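Local coordinates for pyocin S8 (Pseudomonas aeruginosa, PDB 6W0V), which is a bacteriocin whose C-terminal nuclease domain, the part modelled here with its immunity protein, probably cleaves DNA as an HNH endonuclease, at residues Arg91-Val100 against Asn113-His122. The protein carries 1 engineered substitution. Numbering follows the deposited sequence.
Sequences RDKYAIHHVV and NLRVMTPKMH. Engineered in segment 91-100: A95 (natural residue Glu).
The H122 ring carries CB of A95 over one face, with A95 CB 3.2 Å from H122 ND1. R91 NH2 and H97 ND1 lie at its edge, in the ring plane. This is the beta-beta-alpha core of the HNH (His-Me finger) motif: antiparallel strands 95-98 and 114-117, then helix 119-122. The H97 and H122 rings meet rim to rim, planes 72° apart, with H97 ND1 3.1 Å from H122 NE2. M117 lies obliquely against H97, its SD 3.7 Å from H97 CG. H122 reaches back from the helix with CG anti to its backbone N (chi1 -169°), which turns one ring face to A95 CB and brings the ring edge to H97 ND1. A95 is an engineered residue, glutamate in the natural protein.

Backbone hydrogen bonds link A95 with M117 and H97 with R115, the hydrogen-bonded pairs of the antiparallel strands. I96, H98, L114 and V116 point to the other face of the sheet. There CD2 of L114 sits over one face of the H98 ring, 3.3 Å from H98 CD2, while N113 ND2 lies at the ring edge. H98 NE2 hydrogen-bonds to V108 O. Helix 45-57 packs on I96, L114 and V116. At the far end the N113 amide grips V100 twice. V100 N donates to a lone pair of N113 OD1 at 2.7 Å, and N113 ND2 donates to V100 O at 2.8 Å, almost straight at 176° and within the amide plane.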
loop_
_atom_site.group_PDB
_atom_site.type_symbol
_atom_site.label_atom_id
_atom_site.label_comp_id
_atom_site.label_asym_id
_atom_site.label_seq_id
_atom_site.Cartn_x
_atom_site.Cartn_y
_atom_site.Cartn_z
ATOM N N ARG A 91 -9.961 -5.263 0.794
ATOM C CA ARG A 91 -8.613 -5.310 1.413
ATOM C C ARG A 91 -7.571 -5.321 0.298
ATOM O O ARG A 91 -7.473 -6.315 -0.427
ATOM C CB ARG A 91 -8.489 -6.499 2.367
ATOM C CG ARG A 91 -9.430 -6.422 3.564
ATOM C CD ARG A 91 -9.239 -5.180 4.422
ATOM N NE ARG A 91 -8.210 -5.339 5.442
ATOM C CZ ARG A 91 -8.358 -6.026 6.574
ATOM N NH1 ARG A 91 -9.496 -6.646 6.842
ATOM N NH2 ARG A 91 -7.357 -6.100 7.432
ATOM N N ASP A 92 -6.826 -4.233 0.174
ATOM C CA ASP A 92 -5.894 -4.059 -0.962
ATOM C C ASP A 92 -4.517 -3.612 -0.486
ATOM O O ASP A 92 -3.643 -3.399 -1.328
ATOM C CB ASP A 92 -6.465 -3.038 -1.941
ATOM C CG ASP A 92 -6.936 -1.761 -1.275
ATOM O OD1 ASP A 92 -6.534 -1.520 -0.126
ATOM O OD2 ASP A 92 -7.711 -1.030 -1.908
ATOM N N LYS A 93 -4.324 -3.498 0.824
ATOM C CA LYS A 93 -3.057 -3.032 1.415
ATOM C C LYS A 93 -2.333 -4.229 1.999
ATOM O O LYS A 93 -3.002 -5.169 2.463
ATOM C CB LYS A 93 -3.274 -2.094 2.597
ATOM C CG LYS A 93 -4.281 -0.993 2.388
ATOM C CD LYS A 93 -3.897 -0.139 1.225
ATOM C CE LYS A 93 -4.721 1.125 1.191
ATOM N NZ LYS A 93 -6.170 0.824 1.146
ATOM N N TYR A 94 -1.019 -4.156 2.043
ATOM C CA TYR A 94 -0.232 -5.082 2.875
ATOM C C TYR A 94 -0.771 -4.996 4.291
ATOM O O TYR A 94 -0.937 -3.899 4.816
ATOM C CB TYR A 94 1.246 -4.756 2.790
ATOM C CG TYR A 94 1.822 -5.289 1.518
ATOM C CD1 TYR A 94 2.030 -6.645 1.361
ATOM C CD2 TYR A 94 2.061 -4.451 0.446
ATOM C CE1 TYR A 94 2.537 -7.159 0.186
ATOM C CE2 TYR A 94 2.574 -4.947 -0.732
ATOM C CZ TYR A 94 2.808 -6.301 -0.863
ATOM O OH TYR A 94 3.308 -6.807 -2.016
ATOM N N ALA A 95 -1.115 -6.154 4.823
ATOM C CA ALA A 95 -1.698 -6.283 6.165
ATOM C C ALA A 95 -0.561 -6.610 7.119
ATOM O O ALA A 95 0.320 -7.390 6.764
ATOM C CB ALA A 95 -2.758 -7.339 6.166
ATOM N N ILE A 96 -0.556 -5.956 8.264
ATOM C CA ILE A 96 0.307 -6.392 9.383
ATOM C C ILE A 96 -0.555 -7.318 10.225
ATOM O O ILE A 96 -1.523 -6.832 10.805
ATOM C CB ILE A 96 0.831 -5.187 10.163
ATOM C CG1 ILE A 96 1.592 -4.224 9.254
ATOM C CG2 ILE A 96 1.669 -5.668 11.328
ATOM C CD1 ILE A 96 1.868 -2.894 9.887
ATOM N N HIS A 97 -0.245 -8.605 10.186
ATOM C CA HIS A 97 -1.057 -9.671 10.805
ATOM C C HIS A 97 -0.475 -9.975 12.175
ATOM O O HIS A 97 0.747 -10.091 12.290
ATOM C CB HIS A 97 -1.065 -10.914 9.928
ATOM C CG HIS A 97 -1.753 -12.055 10.579
ATOM N ND1 HIS A 97 -3.099 -12.012 10.885
ATOM C CD2 HIS A 97 -1.294 -13.254 10.990
ATOM C CE1 HIS A 97 -3.443 -13.151 11.448
ATOM N NE2 HIS A 97 -2.354 -13.925 11.527
ATOM N N HIS A 98 -1.345 -10.084 13.166
ATOM C CA HIS A 98 -0.987 -10.582 14.511
ATOM C C HIS A 98 -1.059 -12.100 14.482
ATOM O O HIS A 98 -2.175 -12.624 14.347
ATOM C CB HIS A 98 -1.911 -9.967 15.539
ATOM C CG HIS A 98 -1.595 -8.533 15.723
ATOM N ND1 HIS A 98 -2.239 -7.548 15.020
ATOM C CD2 HIS A 98 -0.675 -7.928 16.499
ATOM C CE1 HIS A 98 -1.753 -6.381 15.389
ATOM N NE2 HIS A 98 -0.801 -6.589 16.304
ATOM N N VAL A 99 0.097 -12.755 14.544
ATOM C CA VAL A 99 0.216 -14.232 14.385
ATOM C C VAL A 99 -0.623 -14.883 15.479
ATOM O O VAL A 99 -1.473 -15.733 15.161
ATOM C CB VAL A 99 1.680 -14.696 14.440
ATOM C CG1 VAL A 99 1.782 -16.213 14.442
ATOM C CG2 VAL A 99 2.473 -14.109 13.290
ATOM N N VAL A 100 -0.376 -14.485 16.722
ATOM C CA VAL A 100 -1.294 -14.788 17.852
ATOM C C VAL A 100 -2.304 -13.648 17.868
ATOM O O VAL A 100 -1.890 -12.485 18.036
ATOM C CB VAL A 100 -0.565 -14.923 19.199
ATOM C CG1 VAL A 100 -1.550 -15.133 20.337
ATOM C CG2 VAL A 100 0.469 -16.035 19.164
ATOM N N ASN A 113 5.256 -10.854 16.909
ATOM C CA ASN A 113 3.885 -11.378 16.717
ATOM C C ASN A 113 3.317 -10.873 15.390
ATOM O O ASN A 113 2.136 -11.132 15.115
ATOM C CB ASN A 113 2.964 -10.977 17.863
ATOM C CG ASN A 113 1.666 -11.746 17.820
ATOM O OD1 ASN A 113 1.655 -12.924 17.468
ATOM N ND2 ASN A 113 0.574 -11.078 18.144
ATOM N N LEU A 114 4.121 -10.161 14.606
ATOM C CA LEU A 114 3.607 -9.530 13.372
ATOM C C LEU A 114 4.179 -10.241 12.162
ATOM O O LEU A 114 5.365 -10.569 12.142
ATOM C CB LEU A 114 3.977 -8.054 13.342
ATOM C CG LEU A 114 3.561 -7.279 14.586
ATOM C CD1 LEU A 114 3.985 -5.832 14.450
ATOM C CD2 LEU A 114 2.065 -7.391 14.835
ATOM N N ARG A 115 3.323 -10.395 11.171
ATOM C CA ARG A 115 3.731 -10.845 9.833
ATOM C C ARG A 115 3.117 -9.875 8.857
ATOM O O ARG A 115 1.972 -9.492 9.061
ATOM C CB ARG A 115 3.189 -12.237 9.535
ATOM C CG ARG A 115 3.650 -13.277 10.529
ATOM C CD ARG A 115 5.140 -13.356 10.512
ATOM N NE ARG A 115 5.661 -14.091 9.377
ATOM C CZ ARG A 115 6.783 -14.796 9.447
ATOM N NH1 ARG A 115 7.251 -15.432 8.389
ATOM N NH2 ARG A 115 7.437 -14.864 10.591
ATOM N N VAL A 116 3.836 -9.528 7.814
ATOM C CA VAL A 116 3.184 -8.763 6.732
ATOM C C VAL A 116 2.655 -9.774 5.725
ATOM O O VAL A 116 3.357 -10.729 5.386
ATOM C CB VAL A 116 4.116 -7.710 6.144
ATOM C CG1 VAL A 116 3.438 -6.995 4.987
ATOM C CG2 VAL A 116 4.525 -6.736 7.226
ATOM N N MET A 117 1.405 -9.577 5.344
ATOM C CA MET A 117 0.678 -10.504 4.466
ATOM C C MET A 117 -0.045 -9.671 3.431
ATOM O O MET A 117 -0.446 -8.552 3.731
ATOM C CB MET A 117 -0.363 -11.288 5.255
ATOM C CG MET A 117 0.237 -12.104 6.346
ATOM S SD MET A 117 -1.066 -13.062 7.061
ATOM C CE MET A 117 -0.115 -14.379 7.813
ATOM N N THR A 118 -0.245 -10.235 2.262
ATOM C CA THR A 118 -1.225 -9.665 1.329
ATOM C C THR A 118 -2.602 -9.964 1.891
ATOM O O THR A 118 -2.772 -10.914 2.651
ATOM C CB THR A 118 -1.045 -10.271 -0.052
ATOM O OG1 THR A 118 -1.316 -11.664 0.102
ATOM C CG2 THR A 118 0.340 -10.009 -0.595
ATOM N N PRO A 119 -3.617 -9.163 1.533
ATOM C CA PRO A 119 -4.989 -9.454 1.929
ATOM C C PRO A 119 -5.382 -10.887 1.571
ATOM O O PRO A 119 -6.053 -11.518 2.351
ATOM C CB PRO A 119 -5.781 -8.437 1.114
ATOM C CG PRO A 119 -4.846 -7.259 1.046
ATOM C CD PRO A 119 -3.487 -7.880 0.833
ATOM N N LYS A 120 -4.969 -11.343 0.389
ATOM C CA LYS A 120 -5.308 -12.692 -0.118
ATOM C C LYS A 120 -4.830 -13.727 0.899
ATOM O O LYS A 120 -5.600 -14.644 1.216
ATOM C CB LYS A 120 -4.664 -12.934 -1.481
ATOM C CG LYS A 120 -5.016 -14.263 -2.123
ATOM C CD LYS A 120 -4.218 -14.530 -3.378
ATOM C CE LYS A 120 -4.195 -15.994 -3.761
ATOM N NZ LYS A 120 -3.650 -16.849 -2.678
ATOM N N MET A 121 -3.603 -13.579 1.392
ATOM C CA MET A 121 -3.052 -14.509 2.406
ATOM C C MET A 121 -3.725 -14.223 3.747
ATOM O O MET A 121 -4.114 -15.177 4.430
ATOM C CB MET A 121 -1.537 -14.355 2.546
ATOM C CG MET A 121 -0.766 -15.052 1.446
ATOM S SD MET A 121 -1.451 -16.678 1.009
ATOM C CE MET A 121 -1.534 -17.459 2.620
ATOM N N HIS A 122 -3.857 -12.946 4.091
ATOM C CA HIS A 122 -4.337 -12.481 5.416
ATOM C C HIS A 122 -5.731 -13.041 5.701
ATOM O O HIS A 122 -5.976 -13.506 6.821
ATOM C CB HIS A 122 -4.333 -10.958 5.448
ATOM C CG HIS A 122 -4.542 -10.423 6.816
ATOM N ND1 HIS A 122 -5.221 -9.255 7.052
ATOM C CD2 HIS A 122 -4.176 -10.908 8.020
ATOM C CE1 HIS A 122 -5.244 -9.021 8.349
ATOM N NE2 HIS A 122 -4.617 -10.028 8.967
#